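PDB 6ZQ3: silicatein alpha from Tethya aurantium, which probably catalyses the deposition of silica in the spicules of a marine sponge, and belongs to the papain family of cysteine peptidases. Local coordinates for residues M167-Y172 with E179-K184. Numbering follows the deposited sequence.
Sequences MVITGY and EYWLAK
Ile169 lays CD1 over one face of the Trp181 indole, 3.7 Å above the plane and offset toward the rim, a diagonal reach across a beta hairpin. Ile169 faces Ala183 and Tyr172 faces Trp181 in non-hydrogen-bonded pairs, but between them both Thr170 and Gly171 lie opposite Leu182, a beta bulge. The extra residue keeps Ile169, Tyr172, Trp181 and Ala183 on one face, illustrating how a hairpin can hold its side chains in place while its backbone slips by one residue. Before the bulge, Val168 and Lys184 exchange two nearly straight bonds, Lys184 N to Val168 O being 2.7 Å. Thr170 N then reaches Leu182 O at 2.8 Å. Thr170 OG1, between the backbone N and the carbonyl carbon (chi1 55°), adds a weak 3.4 Å bond to Leu182 O. Leu182 N meets Gly171 O at 3.0 Å.

Trp181 has CG beside its backbone N (chi1 -65°), which turns the six-membered ring to the side chain of Tyr172. There Trp181 CE3 touches Tyr172 CB at 3.7 Å and Trp181 CZ3 touches Tyr172 CD2 at 3.9 Å, an oblique contact with the ring planes at 86°. Gly171 O lies in plane at the indole edge. Glu121 accepts from Trp181 NE1, and helix 121-130 covers this side of the sheet through Leu124, Glu125, Val128 and Ala129. The Thr170 side chain meets that of Lys184 at about a right angle, Thr170 CG2 4.0 Å from Lys184 CB, and Lys184 NZ bonds Gly16 O.

An alanine at Trp181 would probably leave Ile169 CD1 and the Tyr172 ring without their shared surface and Glu121 without its indole donor. The chemistry thus implies a hairpin of the papain-like beta domain whose bulge is bonded through backbone amides and whose apolar face seats a helix.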
loop_
_atom_site.group_PDB
_atom_site.type_symbol
_atom_site.label_atom_id
_atom_site.label_comp_id
_atom_site.label_asym_id
_atom_site.label_seq_id
_atom_site.Cartn_x
_atom_site.Cartn_y
_atom_site.Cartn_z
ATOM N N MET A 167 1.399 1.119 3.926
ATOM C CA MET A 167 0.447 1.990 3.209
ATOM C C MET A 167 0.903 2.202 1.785
ATOM O O MET A 167 1.925 1.670 1.392
ATOM C CB MET A 167 0.319 3.349 3.921
ATOM C CG MET A 167 0.739 3.362 5.385
ATOM S SD MET A 167 0.942 5.020 6.043
ATOM C CE MET A 167 -0.762 5.502 5.877
ATOM N N VAL A 168 0.151 2.976 1.011
ATOM C CA VAL A 168 0.525 3.285 -0.386
ATOM C C VAL A 168 0.936 4.727 -0.498
ATOM O O VAL A 168 0.146 5.598 -0.194
ATOM C CB VAL A 168 -0.636 3.150 -1.388
ATOM C CG1 VAL A 168 -0.085 2.866 -2.775
ATOM C CG2 VAL A 168 -1.608 2.073 -0.977
ATOM N N ILE A 169 2.154 4.989 -0.938
ATOM C CA ILE A 169 2.513 6.339 -1.354
ATOM C C ILE A 169 1.845 6.638 -2.712
ATOM O O ILE A 169 2.061 5.919 -3.690
ATOM C CB ILE A 169 4.058 6.506 -1.373
ATOM C CG1 ILE A 169 4.585 6.408 0.069
ATOM C CG2 ILE A 169 4.486 7.844 -1.965
ATOM C CD1 ILE A 169 5.956 7.004 0.268
ATOM N N THR A 170 1.032 7.692 -2.768
ATOM C CA THR A 170 0.330 8.075 -4.005
ATOM C C THR A 170 0.836 9.381 -4.637
ATOM O O THR A 170 0.301 9.825 -5.649
ATOM C CB THR A 170 -1.165 8.256 -3.744
ATOM O OG1 THR A 170 -1.326 9.204 -2.697
ATOM C CG2 THR A 170 -1.855 6.935 -3.349
ATOM N N GLY A 171 1.860 9.988 -4.046
ATOM C CA GLY A 171 2.432 11.222 -4.558
ATOM C C GLY A 171 3.355 11.857 -3.535
ATOM O O GLY A 171 3.789 11.213 -2.576
ATOM N N TYR A 172 3.666 13.130 -3.745
ATOM C CA TYR A 172 4.519 13.885 -2.824
ATOM C C TYR A 172 4.336 15.336 -3.175
ATOM O O TYR A 172 3.773 15.661 -4.231
ATOM C CB TYR A 172 5.993 13.494 -2.949
ATOM C CG TYR A 172 6.491 13.590 -4.363
ATOM C CD1 TYR A 172 6.848 14.823 -4.906
ATOM C CD2 TYR A 172 6.564 12.463 -5.182
ATOM C CE1 TYR A 172 7.275 14.923 -6.215
ATOM C CE2 TYR A 172 6.992 12.562 -6.491
ATOM C CZ TYR A 172 7.351 13.789 -6.999
ATOM O OH TYR A 172 7.791 13.913 -8.294
ATOM N N GLU A 179 8.266 19.792 2.612
ATOM C CA GLU A 179 8.498 18.618 1.777
ATOM C C GLU A 179 7.867 17.372 2.389
ATOM O O GLU A 179 8.313 16.884 3.427
ATOM C CB GLU A 179 9.998 18.399 1.566
ATOM C CG GLU A 179 10.553 19.065 0.318
ATOM C CD GLU A 179 12.057 18.915 0.198
ATOM N N TYR A 180 6.826 16.862 1.738
ATOM C CA TYR A 180 6.123 15.657 2.223
ATOM C C TYR A 180 5.925 14.459 1.222
ATOM O O TYR A 180 6.056 14.581 0.006
ATOM C CB TYR A 180 4.778 16.093 2.807
ATOM C CG TYR A 180 3.773 16.582 1.786
ATOM C CD1 TYR A 180 2.938 15.700 1.134
ATOM C CD2 TYR A 180 3.642 17.927 1.494
ATOM C CE1 TYR A 180 2.009 16.143 0.209
ATOM C CE2 TYR A 180 2.714 18.383 0.564
ATOM C CZ TYR A 180 1.904 17.482 -0.079
ATOM O OH TYR A 180 0.990 17.907 -1.009
ATOM N N TRP A 181 5.629 13.289 1.770
ATOM C CA TRP A 181 5.079 12.191 0.977
ATOM C C TRP A 181 3.588 12.174 1.199
ATOM O O TRP A 181 3.138 12.469 2.283
ATOM C CB TRP A 181 5.642 10.832 1.415
ATOM C CG TRP A 181 7.090 10.663 1.189
ATOM C CD1 TRP A 181 8.048 10.645 2.131
ATOM C CD2 TRP A 181 7.753 10.483 -0.069
ATOM N NE1 TRP A 181 9.288 10.457 1.558
ATOM C CE2 TRP A 181 9.133 10.353 0.204
ATOM C CE3 TRP A 181 7.319 10.424 -1.399
ATOM C CZ2 TRP A 181 10.081 10.179 -0.799
ATOM C CZ3 TRP A 181 8.266 10.252 -2.396
ATOM C CH2 TRP A 181 9.630 10.142 -2.091
ATOM N N LEU A 182 2.825 11.821 0.178
ATOM C CA LEU A 182 1.388 11.646 0.328
ATOM C C LEU A 182 1.087 10.159 0.420
ATOM O O LEU A 182 1.270 9.415 -0.533
ATOM C CB LEU A 182 0.645 12.279 -0.852
ATOM C CG LEU A 182 -0.884 12.265 -0.739
ATOM C CD1 LEU A 182 -1.354 13.068 0.474
ATOM C CD2 LEU A 182 -1.509 12.792 -2.027
ATOM N N ALA A 183 0.645 9.712 1.582
ATOM C CA ALA A 183 0.472 8.299 1.800
ATOM C C ALA A 183 -0.994 8.021 2.032
ATOM O O ALA A 183 -1.647 8.715 2.789
ATOM C CB ALA A 183 1.317 7.850 2.998
ATOM N N LYS A 184 -1.502 6.990 1.395
ATOM C CA LYS A 184 -2.891 6.569 1.586
ATOM C C LYS A 184 -2.977 5.436 2.636
ATOM O O LYS A 184 -2.366 4.392 2.452
ATOM C CB LYS A 184 -3.440 6.109 0.226
ATOM C CG LYS A 184 -4.861 5.605 0.232
ATOM C CD LYS A 184 -5.130 4.876 -1.079
ATOM C CE LYS A 184 -6.614 4.829 -1.382
ATOM N NZ LYS A 184 -6.950 3.583 -2.094
#